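Local coordinates for protein histone-lysine N-methyltransferase, H3 lysine-9 specific SUVH6 (PDB 6A5K) that methylates histone H3 on its K9 side chain, using S-adenosylmethionine as methyl donor, and probably reads non-CG DNA methylation through its SRA domain, at residues L16-C21 against E77-M82. The protein carries 1 engineered substitution. Numbering follows the deposited sequence.
Sequences LFHGVC and EFQYRM
Tyr-80 turns the CD2 and CE2 side of its ring toward three side chains of the helix, Phe-17, His-18 and Cys-21, while Gln-79 CG of its own segment lies over one ring face, offset toward the rim. Tyr-80 CD2 sits in the plane of the Phe-17 ring at its edge, 3.7 Å from CE2, and the rings form an oblique aromatic pair with centroids 5.9 Å apart and planes at 82°. His-18 NE2 also lies in plane at the Phe-17 edge. One face of Phe-17 carries Cys-21 SG, which also reaches Tyr-80 as an oblique sulfur-aromatic contact, 5.0 Å from the ring centroid. His-18 offers CE1 to the edge of Tyr-80, 4.0 Å from CD2, and has Phe-17 CD2 over one of its own faces.

Gln-79 holds CG anti to the backbone N (chi1 -177°) and continues extended, crossing His-18 with amide and imidazole planes 24° apart. Its OE1 approaches the imidazole edge, 3.5 Å from His-18 CE1. No direct hydrogen bond joins the segments; instead a water donates to Gln-79 OE1 (2.8 Å) and hydrogen-bonds His-18 ND1 at 2.9 Å. Glu-83, just beyond the second segment, accepts from the backbone N of Gln-79 and of Tyr-80 through OE2, and has a weak hydrogen bond with His-18 NE2.

Helix 5-29 thus illustrates how a long helix is built into a multidomain core: this turn packs through a small aromatic cluster with a water bridge against the SRA domain, where strand 77-78 gives way to helix 81-87, while Leu-16 and Val-20 touch helix 412-420 within the SET domain.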
ATOM      1  N   LEU A  16       3.827   0.665  11.164  1.00 11.52           N
ATOM      2  CA  LEU A  16       3.752   0.170  12.533  1.00 15.01           C
ATOM      3  C   LEU A  16       2.310   0.212  13.048  1.00 15.98           C
ATOM      4  O   LEU A  16       1.803  -0.767  13.608  1.00 14.01           O
ATOM      5  CB  LEU A  16       4.666   0.993  13.443  1.00 18.49           C
ATOM      6  CG  LEU A  16       4.809   0.530  14.891  1.00 24.41           C
ATOM      7  CD1 LEU A  16       5.566  -0.801  14.958  1.00 25.96           C
ATOM      8  CD2 LEU A  16       5.497   1.607  15.731  1.00 23.36           C
ATOM      9  N   PHE A  17       1.650   1.349  12.839  1.00 11.92           N
ATOM     10  CA  PHE A  17       0.254   1.501  13.235  1.00 13.28           C
ATOM     11  C   PHE A  17      -0.643   0.407  12.640  1.00 14.16           C
ATOM     12  O   PHE A  17      -1.403  -0.255  13.360  1.00 12.58           O
ATOM     13  CB  PHE A  17      -0.271   2.878  12.818  1.00 13.49           C
ATOM     14  CG  PHE A  17      -1.747   3.035  13.004  1.00 13.23           C
ATOM     15  CD1 PHE A  17      -2.282   3.226  14.268  1.00 15.81           C
ATOM     16  CD2 PHE A  17      -2.605   2.996  11.915  1.00 17.89           C
ATOM     17  CE1 PHE A  17      -3.644   3.378  14.447  1.00 19.90           C
ATOM     18  CE2 PHE A  17      -3.969   3.147  12.088  1.00 21.35           C
ATOM     19  CZ  PHE A  17      -4.488   3.335  13.358  1.00 20.92           C
ATOM     20  N   HIS A  18      -0.551   0.201  11.329  1.00 10.96           N
ATOM     21  CA  HIS A  18      -1.404  -0.803  10.700  1.00 15.08           C
ATOM     22  C   HIS A  18      -1.031  -2.221  11.122  1.00 13.75           C
ATOM     23  O   HIS A  18      -1.900  -3.097  11.215  1.00 17.65           O
ATOM     24  CB  HIS A  18      -1.374  -0.650   9.176  1.00 13.01           C
ATOM     25  CG  HIS A  18      -2.240   0.470   8.693  1.00 13.53           C
ATOM     26  ND1 HIS A  18      -3.611   0.353   8.592  1.00 14.15           N
ATOM     27  CD2 HIS A  18      -1.943   1.745   8.347  1.00 17.29           C
ATOM     28  CE1 HIS A  18      -4.118   1.502   8.181  1.00 16.83           C
ATOM     29  NE2 HIS A  18      -3.129   2.366   8.029  1.00 16.61           N
ATOM     30  N   GLY A  19       0.251  -2.434  11.400  1.00 12.69           N
ATOM     31  CA  GLY A  19       0.710  -3.711  11.917  1.00 18.03           C
ATOM     32  C   GLY A  19       0.015  -4.023  13.230  1.00 21.09           C
ATOM     33  O   GLY A  19      -0.517  -5.120  13.427  1.00 18.98           O
ATOM     34  N   VAL A  20       0.001  -3.043  14.129  1.00 16.20           N
ATOM     35  CA  VAL A  20      -0.662  -3.214  15.420  1.00 17.65           C
ATOM     36  C   VAL A  20      -2.177  -3.414  15.269  1.00 20.24           C
ATOM     37  O   VAL A  20      -2.757  -4.302  15.911  1.00 18.34           O
ATOM     38  CB  VAL A  20      -0.385  -2.008  16.346  1.00 17.08           C
ATOM     39  CG1 VAL A  20      -1.209  -2.117  17.631  1.00 19.70           C
ATOM     40  CG2 VAL A  20       1.104  -1.936  16.660  1.00 14.66           C
ATOM     41  N   CYS A  21      -2.813  -2.594  14.430  1.00 14.23           N
ATOM     42  CA  CYS A  21      -4.235  -2.780  14.118  1.00 15.31           C
ATOM     43  C   CYS A  21      -4.554  -4.222  13.711  1.00 19.59           C
ATOM     44  O   CYS A  21      -5.475  -4.857  14.249  1.00 20.70           O
ATOM     45  CB  CYS A  21      -4.679  -1.849  12.983  1.00 17.97           C
ATOM     46  SG  CYS A  21      -4.851  -0.107  13.419  1.00 18.28           S
ATOM     47  N   GLU A  77      -2.327   8.496   1.249  1.00 12.02           N
ATOM     48  CA  GLU A  77      -3.636   8.014   1.672  1.00 13.65           C
ATOM     49  C   GLU A  77      -3.587   7.390   3.056  1.00 15.99           C
ATOM     50  O   GLU A  77      -2.537   6.916   3.502  1.00 12.52           O
ATOM     51  CB  GLU A  77      -4.192   7.009   0.655  1.00 11.63           C
ATOM     52  CG  GLU A  77      -4.370   7.627  -0.733  1.00 15.52           C
ATOM     53  CD  GLU A  77      -5.350   6.865  -1.603  1.00 17.31           C
ATOM     54  OE1 GLU A  77      -5.770   5.761  -1.196  1.00 17.13           O
ATOM     55  OE2 GLU A  77      -5.712   7.384  -2.686  1.00 18.40           O
ATOM     56  N   PHE A  78      -4.741   7.407   3.716  1.00 13.43           N
ATOM     57  CA  PHE A  78      -4.906   6.956   5.086  1.00 11.95           C
ATOM     58  C   PHE A  78      -6.222   6.187   5.191  1.00 13.33           C
ATOM     59  O   PHE A  78      -7.216   6.566   4.564  1.00 17.12           O
ATOM     60  CB  PHE A  78      -4.902   8.147   6.047  1.00 12.07           C
ATOM     61  CG  PHE A  78      -3.818   9.146   5.755  1.00 11.99           C
ATOM     62  CD1 PHE A  78      -4.067  10.239   4.930  1.00 12.41           C
ATOM     63  CD2 PHE A  78      -2.542   8.973   6.269  1.00 11.19           C
ATOM     64  CE1 PHE A  78      -3.063  11.146   4.637  1.00 14.00           C
ATOM     65  CE2 PHE A  78      -1.530   9.883   5.986  1.00 11.08           C
ATOM     66  CZ  PHE A  78      -1.796  10.971   5.168  1.00 11.11           C
ATOM     67  N   GLN A  79      -6.231   5.105   5.958  1.00 12.41           N
ATOM     68  CA  GLN A  79      -7.466   4.358   6.185  1.00 13.14           C
ATOM     69  C   GLN A  79      -8.277   4.982   7.317  1.00 18.64           C
ATOM     70  O   GLN A  79      -9.499   5.145   7.219  1.00 15.04           O
ATOM     71  CB  GLN A  79      -7.171   2.895   6.517  1.00 14.50           C
ATOM     72  CG  GLN A  79      -8.440   2.055   6.682  1.00 21.30           C
ATOM     73  CD  GLN A  79      -8.150   0.633   7.111  1.00 20.45           C
ATOM     74  OE1 GLN A  79      -7.042   0.135   6.925  1.00 17.65           O
ATOM     75  NE2 GLN A  79      -9.144  -0.027   7.694  1.00 17.16           N
ATOM     76  N   TYR A  80      -7.584   5.339   8.391  1.00 14.09           N
ATOM     77  CA  TYR A  80      -8.240   5.849   9.585  1.00 15.95           C
ATOM     78  C   TYR A  80      -7.945   7.321   9.825  1.00 17.91           C
ATOM     79  O   TYR A  80      -6.822   7.788   9.612  1.00 14.57           O
ATOM     80  CB  TYR A  80      -7.807   5.048  10.807  1.00 14.56           C
ATOM     81  CG  TYR A  80      -8.155   3.578  10.770  1.00 15.79           C
ATOM     82  CD1 TYR A  80      -9.423   3.138  11.122  1.00 16.06           C
ATOM     83  CD2 TYR A  80      -7.197   2.620  10.436  1.00 16.82           C
ATOM     84  CE1 TYR A  80      -9.739   1.798  11.119  1.00 16.83           C
ATOM     85  CE2 TYR A  80      -7.514   1.270  10.426  1.00 16.68           C
ATOM     86  CZ  TYR A  80      -8.783   0.870  10.773  1.00 20.69           C
ATOM     87  OH  TYR A  80      -9.113  -0.463  10.780  1.00 26.19           O
ATOM     88  N   ARG A  81      -8.957   8.044  10.292  1.00 14.33           N
ATOM     89  CA  ARG A  81      -8.784   9.431  10.691  1.00 18.28           C
ATOM     90  C   ARG A  81      -7.694   9.558  11.750  1.00 15.46           C
ATOM     91  O   ARG A  81      -6.965  10.552  11.781  1.00 17.38           O
ATOM     92  CB  ARG A  81     -10.106  10.000  11.217  1.00 23.93           C
ATOM     93  CG  ARG A  81     -10.560  11.285  10.542  1.00 32.58           C
ATOM     94  CD  ARG A  81     -11.747  11.870  11.287  1.00 43.57           C
ATOM     95  NE  ARG A  81     -12.222  13.131  10.725  1.00 44.52           N
ATOM     96  CZ  ARG A  81     -13.197  13.223   9.826  1.00 42.99           C
ATOM     97  NH1 ARG A  81     -13.799  12.127   9.377  1.00 38.20           N
ATOM     98  NH2 ARG A  81     -13.567  14.412   9.372  1.00 48.75           N
HETATM   99  N   MSE A  82      -7.578   8.546  12.610  1.00 14.75           N
HETATM  100  CA  MSE A  82      -6.557   8.530  13.664  1.00 14.94           C
HETATM  101  C   MSE A  82      -5.122   8.632  13.128  1.00 14.40           C
HETATM  102  O   MSE A  82      -4.223   9.121  13.830  1.00 15.60           O
HETATM  103  CB  MSE A  82      -6.696   7.264  14.515  1.00 19.21           C
HETATM  104  CG  MSE A  82      -7.816   7.339  15.550  1.00 35.60           C
HETATM  105 SE   MSE A  82      -7.194   7.925  17.294  0.55 58.98          SE
HETATM  106  CE  MSE A  82      -7.297   9.841  17.017  1.00 17.56           C
TER
HETATM  107  O   HOH W   1      -5.416  -1.877   8.086  1.00 23.64           O